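Local coordinates for GDP-L-fucose synthase (Campylobacter jejuni subsp. jejuni serotype O:2, PDB 7M13), which is a GDP-D-glycero-L-gluco-heptose synthase of capsular polysaccharide biosynthesis, an NADP(H)-binding member of the fucose synthase subfamily with a Rossmann-type fold, at residues 109-114 / 138-143; 115-120 / 132-137. All blocks are in the same frame, centred on the assembly; numbering follows the deposited sequence. Where two conformers were deposited one is given.

From the N terminus, the chain rises through the Rossmann sheet to strand 105-111, which brings Phe-109 to Ser-111 beside the cofactor, then turns sharply at 112-114 and enters a long excursion without helix or strand. The outbound arm, 115-120, meets the returning arm, 132-137, in contact 2, closing an 11-residue inner loop. Helix 138-158 begins directly after it, and its first turn and a half comes back against 109-114 in contact 1, closing the outer loop around the inner one. The two contacts adjoin, their centres about 9 Å apart: Tyr-113 lies on Ala-137, and Leu-133 reaches Tyr-113 and Tyr-138. Both also touch the second subunit.

Contact 1 of 2, residues 109-114 / 138-143; sequences FGSGYM and YSFGAA. With NAP (NADP nicotinamide-adenine-dinucleotide phosphate), chain E.
Tyr-138 opens the helix with its CB directed away from 109-114, and its side chain packs on Ile-149 of the second subunit. Ser-139 also stays clear of the strand end; its OG is hydrogen-bonded to Arg-80 O. Phe-140 carries the side-chain contact. With CG anti to its backbone N (chi1 177°), the ring extends to the strand end, where Ser-111 CB meets its edge, 3.7 Å from Phe-140 CE2. Ser-111 OG lies in the ring plane, 3.8 Å from Phe-140 CE2. Ser-111 OG is itself held in an ST turn, accepting from Tyr-113 N at 3.0 Å along a nearly straight bond (167°). The Tyr-113 ring crosses Phe-140 obliquely, CD2 to CD2 at 4.1 Å.

Phe-140 and Lys-144 fall at the tyrosine and lysine positions of the YxxxK motif of short-chain dehydrogenases. Phe-140 is predicted to be the proton donor/acceptor, yet a phenyl ring has no ionisable hydroxyl for that task. It still borders the cofactor, Phe-140 CZ lying 4.0 Å from NAP O2D, while Ser-111 CB sits 3.9 Å from NAP C6N on the nicotinamide.

Gly-141 brings the backbones together: its CA donates a CA-H...O contact to Tyr-113 O at 3.5 Å, and Gly-141 CA lies 4.3 Å from Met-114 CA. Beyond it, Ala-142 points away from 109-114 and packs on Ile-149 of the second subunit, and Ala-143 O accepts from Gln-91 NE2.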
ATOM      1  N   PHE B 109      -3.101   3.327 -14.408  1.00 13.30           N
ATOM      2  CA  PHE B 109      -2.002   4.305 -14.603  1.00 14.13           C
ATOM      3  C   PHE B 109      -1.347   4.611 -13.266  1.00 15.30           C
ATOM      4  O   PHE B 109      -2.029   5.021 -12.279  1.00 17.18           O
ATOM      5  CB  PHE B 109      -2.507   5.562 -15.278  1.00 14.93           C
ATOM      6  CG  PHE B 109      -3.047   5.281 -16.652  1.00 15.35           C
ATOM      7  CD1 PHE B 109      -2.187   5.188 -17.737  1.00 15.63           C
ATOM      8  CD2 PHE B 109      -4.378   4.951 -16.825  1.00 19.34           C
ATOM      9  CE1 PHE B 109      -2.687   4.886 -18.994  1.00 14.47           C
ATOM     10  CE2 PHE B 109      -4.864   4.646 -18.087  1.00 20.68           C
ATOM     11  CZ  PHE B 109      -4.010   4.590 -19.162  1.00 17.62           C
ATOM     12  N   GLY B 110      -0.030   4.418 -13.195  1.00 14.51           N
ATOM     13  CA  GLY B 110       0.780   4.838 -12.062  1.00 14.84           C
ATOM     14  C   GLY B 110       1.467   6.165 -12.319  1.00 13.28           C
ATOM     15  O   GLY B 110       1.401   6.685 -13.451  1.00 13.43           O
ATOM     16  N   SER B 111       2.135   6.669 -11.300  1.00 13.70           N
ATOM     17  CA  SER B 111       2.864   7.947 -11.304  1.00 13.67           C
ATOM     18  C   SER B 111       4.310   7.671 -10.938  1.00 14.66           C
ATOM     19  O   SER B 111       4.555   6.800 -10.088  1.00 15.63           O
ATOM     20  CB  SER B 111       2.219   8.926 -10.328  1.00 16.12           C
ATOM     21  OG  SER B 111       3.105   9.970 -10.001  1.00 15.87           O
ATOM     22  N   GLY B 112       5.223   8.461 -11.474  1.00 15.75           N
ATOM     23  CA  GLY B 112       6.632   8.437 -11.063  1.00 14.94           C
ATOM     24  C   GLY B 112       6.801   8.709  -9.585  1.00 14.83           C
ATOM     25  O   GLY B 112       7.864   8.434  -9.058  1.00 15.08           O
ATOM     26  N   TYR B 113       5.802   9.271  -8.896  1.00 12.53           N
ATOM     27  CA  TYR B 113       5.903   9.467  -7.433  1.00 14.27           C
ATOM     28  C   TYR B 113       5.921   8.111  -6.733  1.00 12.86           C
ATOM     29  O   TYR B 113       6.226   8.094  -5.515  1.00 15.15           O
ATOM     30  CB  TYR B 113       4.760  10.323  -6.895  1.00 14.55           C
ATOM     31  CG  TYR B 113       4.875  11.798  -7.201  1.00 17.17           C
ATOM     32  CD1 TYR B 113       5.996  12.530  -6.846  1.00 19.08           C
ATOM     33  CD2 TYR B 113       3.828  12.465  -7.797  1.00 19.46           C
ATOM     34  CE1 TYR B 113       6.081  13.892  -7.090  1.00 24.04           C
ATOM     35  CE2 TYR B 113       3.898  13.826  -8.054  1.00 23.46           C
ATOM     36  CZ  TYR B 113       5.032  14.533  -7.713  1.00 24.38           C
ATOM     37  OH  TYR B 113       5.079  15.871  -7.960  1.00 32.59           O
ATOM     38  N   MET B 114       5.778   7.019  -7.493  1.00 13.77           N
ATOM     39  CA  MET B 114       5.832   5.646  -6.917  1.00 14.81           C
ATOM     40  C   MET B 114       7.294   5.181  -6.827  1.00 14.09           C
ATOM     41  O   MET B 114       7.528   4.072  -6.307  1.00 13.65           O
ATOM     42  CB  MET B 114       5.038   4.660  -7.781  1.00 18.81           C
ATOM     43  CG  MET B 114       5.895   3.915  -8.787  1.00 18.34           C
ATOM     44  SD  MET B 114       4.920   2.845  -9.876  1.00 23.75           S
ATOM     45  CE  MET B 114       3.379   3.758  -9.940  1.00 11.89           C
ATOM     46  N   TYR B 138       4.281  11.496  -0.621  1.00 12.25           N
ATOM     47  CA  TYR B 138       4.567  10.203   0.055  1.00 11.74           C
ATOM     48  C   TYR B 138       3.324   9.315   0.075  1.00 11.36           C
ATOM     49  O   TYR B 138       3.374   8.104  -0.243  1.00 12.49           O
ATOM     50  CB  TYR B 138       5.039  10.529   1.470  1.00 12.37           C
ATOM     51  CG  TYR B 138       5.360   9.382   2.399  1.00 14.61           C
ATOM     52  CD1 TYR B 138       6.530   8.632   2.289  1.00 14.99           C
ATOM     53  CD2 TYR B 138       4.488   9.061   3.429  1.00 14.12           C
ATOM     54  CE1 TYR B 138       6.833   7.622   3.193  1.00 17.19           C
ATOM     55  CE2 TYR B 138       4.792   8.072   4.351  1.00 14.15           C
ATOM     56  CZ  TYR B 138       5.956   7.345   4.226  1.00 14.58           C
ATOM     57  OH  TYR B 138       6.235   6.372   5.149  1.00 15.84           O
ATOM     58  N   SER B 139       2.210   9.853   0.529  1.00 10.51           N
ATOM     59  CA  SER B 139       0.974   9.064   0.670  1.00  9.87           C
ATOM     60  C   SER B 139       0.360   8.744  -0.689  1.00 10.44           C
ATOM     61  O   SER B 139      -0.150   7.620  -0.881  1.00 10.89           O
ATOM     62  CB  SER B 139       0.036   9.710   1.619  1.00 12.24           C
ATOM     63  OG  SER B 139      -0.511  10.900   1.093  1.00 13.26           O
ATOM     64  N   PHE B 140       0.439   9.659  -1.636  1.00 10.53           N
ATOM     65  CA  PHE B 140      -0.048   9.428  -3.015  1.00 10.04           C
ATOM     66  C   PHE B 140       0.796   8.348  -3.682  1.00 10.22           C
ATOM     67  O   PHE B 140       0.238   7.411  -4.279  1.00 12.81           O
ATOM     68  CB  PHE B 140       0.029  10.751  -3.764  1.00 11.20           C
ATOM     69  CG  PHE B 140      -0.365  10.652  -5.206  1.00 11.77           C
ATOM     70  CD1 PHE B 140      -1.679  10.759  -5.605  1.00 13.19           C
ATOM     71  CD2 PHE B 140       0.606  10.476  -6.169  1.00 12.59           C
ATOM     72  CE1 PHE B 140      -2.016  10.670  -6.947  1.00 13.03           C
ATOM     73  CE2 PHE B 140       0.258  10.404  -7.503  1.00 13.89           C
ATOM     74  CZ  PHE B 140      -1.043  10.488  -7.882  1.00 13.73           C
ATOM     75  N   GLY B 141       2.120   8.453  -3.573  1.00 10.88           N
ATOM     76  CA  GLY B 141       3.024   7.446  -4.161  1.00 11.82           C
ATOM     77  C   GLY B 141       2.763   6.089  -3.551  1.00 11.59           C
ATOM     78  O   GLY B 141       2.788   5.096  -4.277  1.00 10.98           O
ATOM     79  N   ALA B 142       2.552   6.018  -2.237  1.00 10.67           N
ATOM     80  CA  ALA B 142       2.251   4.730  -1.570  1.00 10.96           C
ATOM     81  C   ALA B 142       0.957   4.167  -2.154  1.00 11.18           C
ATOM     82  O   ALA B 142       0.891   2.938  -2.395  1.00 10.75           O
ATOM     83  CB  ALA B 142       2.199   4.894  -0.073  1.00 11.37           C
ATOM     84  N   ALA B 143      -0.075   4.995  -2.360  1.00 10.59           N
ATOM     85  CA  ALA B 143      -1.330   4.488  -2.958  1.00 10.96           C
ATOM     86  C   ALA B 143      -1.049   3.950  -4.362  1.00 10.56           C
ATOM     87  O   ALA B 143      -1.519   2.823  -4.697  1.00 10.88           O
ATOM     88  CB  ALA B 143      -2.357   5.584  -2.967  1.00 11.81           C
TER
HETATM   89  PA  NAP E 401      -7.506  13.932 -14.094  1.00 15.45           P
HETATM   90  O1A NAP E 401      -7.097  14.521 -12.776  1.00 16.81           O
HETATM   91  O2A NAP E 401      -7.486  14.848 -15.294  1.00 17.63           O
HETATM   92  O5B NAP E 401      -8.951  13.320 -14.040  1.00 14.99           O
HETATM   93  C5B NAP E 401      -9.334  12.443 -12.982  1.00 16.15           C
HETATM   94  C4B NAP E 401     -10.779  12.118 -13.194  1.00 18.05           C
HETATM   95  O4B NAP E 401     -11.149  11.153 -12.181  1.00 16.49           O
HETATM   96  C3B NAP E 401     -11.739  13.316 -13.040  1.00 21.21           C
HETATM   97  O3B NAP E 401     -12.559  13.421 -14.199  1.00 21.36           O
HETATM   98  C2B NAP E 401     -12.503  13.000 -11.760  1.00 18.93           C
HETATM   99  O2B NAP E 401     -13.874  13.400 -11.794  1.00 20.00           O
HETATM  100  C1B NAP E 401     -12.447  11.476 -11.728  1.00 16.26           C
HETATM  101  N9A NAP E 401     -12.630  10.967 -10.386  1.00 15.22           N
HETATM  102  C8A NAP E 401     -11.863  11.202  -9.286  1.00 14.95           C
HETATM  103  N7A NAP E 401     -12.350  10.696  -8.179  1.00 16.20           N
HETATM  104  C5A NAP E 401     -13.527  10.096  -8.575  1.00 13.61           C
HETATM  105  C6A NAP E 401     -14.513   9.398  -7.856  1.00 15.18           C
HETATM  106  N6A NAP E 401     -14.489   9.218  -6.531  1.00 14.97           N
HETATM  107  N1A NAP E 401     -15.570   8.939  -8.563  1.00 15.06           N
HETATM  108  C2A NAP E 401     -15.611   9.147  -9.886  1.00 14.94           C
HETATM  109  N3A NAP E 401     -14.742   9.798 -10.661  1.00 15.71           N
HETATM  110  C4A NAP E 401     -13.718  10.258  -9.932  1.00 14.58           C
HETATM  111  O3  NAP E 401      -6.579  12.665 -14.390  1.00 15.25           O
HETATM  112  PN  NAP E 401      -5.377  12.542 -15.413  1.00 14.26           P
HETATM  113  O1N NAP E 401      -4.477  13.698 -15.211  1.00 15.89           O
HETATM  114  O2N NAP E 401      -5.972  12.290 -16.741  1.00 15.00           O
HETATM  115  O5D NAP E 401      -4.664  11.206 -14.866  1.00 15.18           O
HETATM  116  C5D NAP E 401      -5.008   9.942 -15.385  1.00 14.33           C
HETATM  117  C4D NAP E 401      -4.143   8.918 -14.706  1.00 13.68           C
HETATM  118  O4D NAP E 401      -2.747   9.159 -15.034  1.00 13.59           O
HETATM  119  C3D NAP E 401      -4.233   8.909 -13.173  1.00 14.25           C
HETATM  120  O3D NAP E 401      -4.104   7.574 -12.665  1.00 14.51           O
HETATM  121  C2D NAP E 401      -3.054   9.764 -12.802  1.00 13.19           C
HETATM  122  O2D NAP E 401      -2.617   9.583 -11.458  1.00 13.07           O
HETATM  123  C1D NAP E 401      -2.021   9.321 -13.818  1.00 12.60           C
HETATM  124  N1N NAP E 401      -0.950  10.332 -13.964  1.00 14.35           N
HETATM  125  C2N NAP E 401      -1.211  11.598 -14.410  1.00 15.29           C
HETATM  126  C3N NAP E 401      -0.231  12.531 -14.449  1.00 15.71           C
HETATM  127  C7N NAP E 401      -0.461  13.926 -14.912  1.00 16.79           C
HETATM  128  O7N NAP E 401       0.524  14.671 -15.085  1.00 17.03           O
HETATM  129  N7N NAP E 401      -1.716  14.310 -15.130  1.00 16.27           N
HETATM  130  C4N NAP E 401       1.124  12.176 -14.080  1.00 15.89           C
HETATM  131  C5N NAP E 401       1.338  10.810 -13.660  1.00 15.57           C
HETATM  132  C6N NAP E 401       0.336   9.994 -13.546  1.00 15.73           C
HETATM  133  P2B NAP E 401     -14.280  14.944 -11.536  1.00 25.06           P
HETATM  134  O1X NAP E 401     -13.925  15.626 -12.828  1.00 29.78           O
HETATM  135  O2X NAP E 401     -13.583  15.444 -10.349  1.00 22.08           O
HETATM  136  O3X NAP E 401     -15.798  14.876 -11.285  1.00 27.60           O

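Contact 2 of 2, residues 115-120 / 132-137; sequences YPENAK and DLEYGA. With EDO (1,2-ethanediol), chain H.
One direct hydrogen bond joins the two arms: Glu-117 N donates to Asp-132 O at 2.9 Å, in the plane of the carbonyl and fairly straight (158° at the hydrogen). The same oxygen takes a CA-H...O contact from Pro-116 CA and a bond from water 3, which in turn accepts from Asn-118 N.

Two more waters bridge the arms. Water 1 donates to Tyr-115 O and accepts from Glu-134 N, and water 2 donates to Glu-117 OE1 at 2.7 Å while accepting from Tyr-135 N.

Within each arm, local bonds fix the shape. A type I beta turn runs from Pro-116 to Ala-119, and on the returning arm Asp-132 OD2 accepts from Leu-133 N at 2.7 Å through its anti lone pair. The Glu-134 chain bends at chi2 (-92°), so its carboxylate curls forward over the N-H groups of the next residues: OE1 takes Gly-136 N at 2.9 Å and OE2 takes Ala-137 N, both donors lying above the carboxylate plane. Ala-137, at the N-cap position of helix 138-158, is thus gripped through its N-H just before the first turn.

The remaining touches are van der Waals: Leu-133 CD2 rests 3.6 Å from Tyr-115 O, the carbonyl oxygen. The extended Glu-117 chain crosses Glu-134 obliquely, OE2 being 3.6 Å from Glu-134 CG, with the two carboxylates turned 83° apart. Asp-132 OD1 makes a salt bridge to Lys-273 of the second subunit.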
ATOM      1  N   TYR B 115       8.231   6.002  -7.319  1.00 13.38           N
ATOM      2  CA  TYR B 115       9.666   5.701  -7.308  1.00 13.01           C
ATOM      3  C   TYR B 115      10.380   6.501  -6.234  1.00 12.95           C
ATOM      4  O   TYR B 115       9.996   7.631  -5.922  1.00 14.00           O
ATOM      5  CB  TYR B 115      10.281   5.935  -8.689  1.00 12.69           C
ATOM      6  CG  TYR B 115       9.878   4.920  -9.714  1.00 11.44           C
ATOM      7  CD1 TYR B 115      10.157   3.565  -9.599  1.00 13.85           C
ATOM      8  CD2 TYR B 115       9.211   5.337 -10.858  1.00 12.09           C
ATOM      9  CE1 TYR B 115       9.797   2.660 -10.586  1.00 13.89           C
ATOM     10  CE2 TYR B 115       8.854   4.445 -11.852  1.00 11.61           C
ATOM     11  CZ  TYR B 115       9.129   3.100 -11.706  1.00 11.80           C
ATOM     12  OH  TYR B 115       8.775   2.220 -12.676  1.00 12.95           O
ATOM     13  N   PRO B 116      11.503   5.969  -5.716  1.00 11.55           N
ATOM     14  CA  PRO B 116      12.286   6.668  -4.699  1.00 12.64           C
ATOM     15  C   PRO B 116      12.708   8.060  -5.182  1.00 14.85           C
ATOM     16  O   PRO B 116      13.096   8.189  -6.333  1.00 15.06           O
ATOM     17  CB  PRO B 116      13.514   5.791  -4.476  1.00 12.53           C
ATOM     18  CG  PRO B 116      13.056   4.392  -4.883  1.00 12.92           C
ATOM     19  CD  PRO B 116      12.085   4.648  -6.031  1.00 11.00           C
ATOM     20  N   GLU B 117      12.662   9.058  -4.296  1.00 16.16           N
ATOM     21  CA  GLU B 117      13.038  10.453  -4.627  1.00 19.76           C
ATOM     22  C   GLU B 117      14.460  10.460  -5.222  1.00 18.45           C
ATOM     23  O   GLU B 117      14.681  11.152  -6.210  1.00 22.54           O
ATOM     24  CB  GLU B 117      12.962  11.275  -3.337  1.00 21.72           C
ATOM     25  CG  GLU B 117      13.388  12.718  -3.511  1.00 27.76           C
ATOM     26  CD  GLU B 117      13.041  13.585  -2.313  1.00 29.84           C
ATOM     27  OE1 GLU B 117      13.018  13.056  -1.196  1.00 31.20           O
ATOM     28  OE2 GLU B 117      12.816  14.779  -2.518  1.00 47.97           O
ATOM     29  N   ASN B 118      15.351   9.672  -4.658  1.00 18.72           N
ATOM     30  CA  ASN B 118      16.791   9.771  -5.019  1.00 21.56           C
ATOM     31  C   ASN B 118      17.187   8.617  -5.942  1.00 20.31           C
ATOM     32  O   ASN B 118      18.408   8.429  -6.167  1.00 19.61           O
ATOM     33  CB  ASN B 118      17.654   9.834  -3.764  1.00 24.37           C
ATOM     34  CG  ASN B 118      17.489  11.138  -3.008  1.00 30.59           C
ATOM     35  OD1 ASN B 118      17.387  12.206  -3.606  1.00 34.35           O
ATOM     36  ND2 ASN B 118      17.411  11.051  -1.692  1.00 40.01           N
ATOM     37  N   ALA B 119      16.232   7.933  -6.568  1.00 15.95           N
ATOM     38  CA  ALA B 119      16.595   6.869  -7.533  1.00 16.59           C
ATOM     39  C   ALA B 119      17.246   7.490  -8.776  1.00 17.99           C
ATOM     40  O   ALA B 119      16.939   8.619  -9.153  1.00 18.88           O
ATOM     41  CB  ALA B 119      15.389   6.032  -7.904  1.00 16.66           C
ATOM     42  N   LYS B 120      18.131   6.734  -9.397  1.00 19.20           N
ATOM     43  CA  LYS B 120      18.881   7.194 -10.584  1.00 19.29           C
ATOM     44  C   LYS B 120      17.930   7.396 -11.766  1.00 16.61           C
ATOM     45  O   LYS B 120      17.073   6.549 -12.030  1.00 15.70           O
ATOM     46  CB  LYS B 120      19.937   6.153 -10.931  1.00 23.13           C
ATOM     47  CG  LYS B 120      20.679   6.435 -12.226  1.00 31.43           C
ATOM     48  CD  LYS B 120      21.710   5.416 -12.595  1.00 32.90           C
ATOM     49  CE  LYS B 120      22.311   5.718 -13.948  1.00 34.94           C
ATOM     50  NZ  LYS B 120      21.395   5.308 -15.033  1.00 26.44           N
ATOM     51  N   ASP B 132      13.387   5.950   0.024  1.00 20.73           N
ATOM     52  CA  ASP B 132      12.115   6.615   0.412  0.50 20.34           C
ATOM     53  C   ASP B 132      11.614   7.538  -0.713  1.00 17.87           C
ATOM     54  O   ASP B 132      12.289   7.935  -1.638  1.00 16.82           O
ATOM     55  CB  ASP B 132      12.066   7.231   1.816  0.50 21.13           C
ATOM     56  CG  ASP B 132      10.716   7.040   2.535  0.50 16.47           C
ATOM     57  OD1 ASP B 132      10.743   6.927   3.705  0.50 18.96           O
ATOM     58  OD2 ASP B 132       9.673   6.965   1.874  0.50 23.17           O
ATOM     59  N   LEU B 133      10.320   7.739  -0.612  1.00 16.12           N
ATOM     60  CA  LEU B 133       9.557   8.545  -1.559  1.00 14.82           C
ATOM     61  C   LEU B 133       9.734  10.021  -1.183  1.00 15.09           C
ATOM     62  O   LEU B 133      10.075  10.297  -0.016  1.00 17.74           O
ATOM     63  CB  LEU B 133       8.084   8.132  -1.461  1.00 14.39           C
ATOM     64  CG  LEU B 133       7.740   6.663  -1.718  1.00 13.88           C
ATOM     65  CD1 LEU B 133       6.237   6.497  -1.570  1.00 15.73           C
ATOM     66  CD2 LEU B 133       8.197   6.211  -3.100  1.00 14.33           C
ATOM     67  N   GLU B 134       9.463  10.891  -2.133  1.00 15.60           N
ATOM     68  CA  GLU B 134       9.409  12.372  -1.938  1.00 17.44           C
ATOM     69  C   GLU B 134       8.341  12.677  -0.888  1.00 19.87           C
ATOM     70  O   GLU B 134       7.240  12.089  -0.930  1.00 17.55           O
ATOM     71  CB  GLU B 134       9.083  13.077  -3.251  1.00 21.17           C
ATOM     72  CG  GLU B 134       9.282  14.583  -3.169  1.00 27.30           C
ATOM     73  CD  GLU B 134       8.025  15.339  -2.769  1.00 31.20           C
ATOM     74  OE1 GLU B 134       8.149  16.340  -2.003  1.00 35.37           O
ATOM     75  OE2 GLU B 134       6.908  14.928  -3.225  1.00 28.20           O
ATOM     76  N   TYR B 135       8.640  13.568   0.044  1.00 18.99           N
ATOM     77  CA  TYR B 135       7.784  13.804   1.221  1.00 16.32           C
ATOM     78  C   TYR B 135       6.372  14.273   0.830  1.00 16.61           C
ATOM     79  O   TYR B 135       5.354  13.750   1.349  1.00 14.57           O
ATOM     80  CB  TYR B 135       8.441  14.825   2.138  1.00 17.78           C
ATOM     81  CG  TYR B 135       7.653  14.948   3.397  1.00 18.18           C
ATOM     82  CD1 TYR B 135       7.859  14.036   4.408  1.00 20.56           C
ATOM     83  CD2 TYR B 135       6.641  15.879   3.528  1.00 19.52           C
ATOM     84  CE1 TYR B 135       7.097  14.058   5.555  1.00 20.15           C
ATOM     85  CE2 TYR B 135       5.862  15.922   4.681  1.00 23.10           C
ATOM     86  CZ  TYR B 135       6.115  15.009   5.693  1.00 18.88           C
ATOM     87  OH  TYR B 135       5.429  14.985   6.862  1.00 21.33           O
ATOM     88  N   GLY B 136       6.247  15.271  -0.037  1.00 17.54           N
ATOM     89  CA  GLY B 136       4.930  15.827  -0.361  1.00 16.84           C
ATOM     90  C   GLY B 136       4.013  14.789  -0.984  1.00 14.87           C
ATOM     91  O   GLY B 136       2.783  14.779  -0.688  1.00 18.15           O
ATOM     92  N   ALA B 137       4.564  13.900  -1.790  1.00 13.59           N
ATOM     93  CA  ALA B 137       3.760  12.915  -2.546  1.00 14.83           C
ATOM     94  C   ALA B 137       3.867  11.544  -1.878  1.00 13.87           C
ATOM     95  O   ALA B 137       3.541  10.533  -2.504  1.00 14.23           O
ATOM     96  CB  ALA B 137       4.197  12.888  -3.986  1.00 16.67           C
TER
HETATM   97  C1  EDO H 404      17.839   2.409  -7.166  1.00 29.31           C
HETATM   98  O1  EDO H 404      18.773   2.201  -6.125  1.00 36.11           O
HETATM   99  C2  EDO H 404      18.459   3.099  -8.328  1.00 26.62           C
HETATM  100  O2  EDO H 404      18.911   4.379  -8.021  1.00 22.15           O
HETATM  101  O   HOH W   1       8.588   9.730  -4.757  1.00 16.74           O
HETATM  102  O   HOH W   2      11.365  14.611   0.234  1.00 27.17           O
HETATM  103  O   HOH W   3      14.998   8.211  -2.234  1.00 21.55           O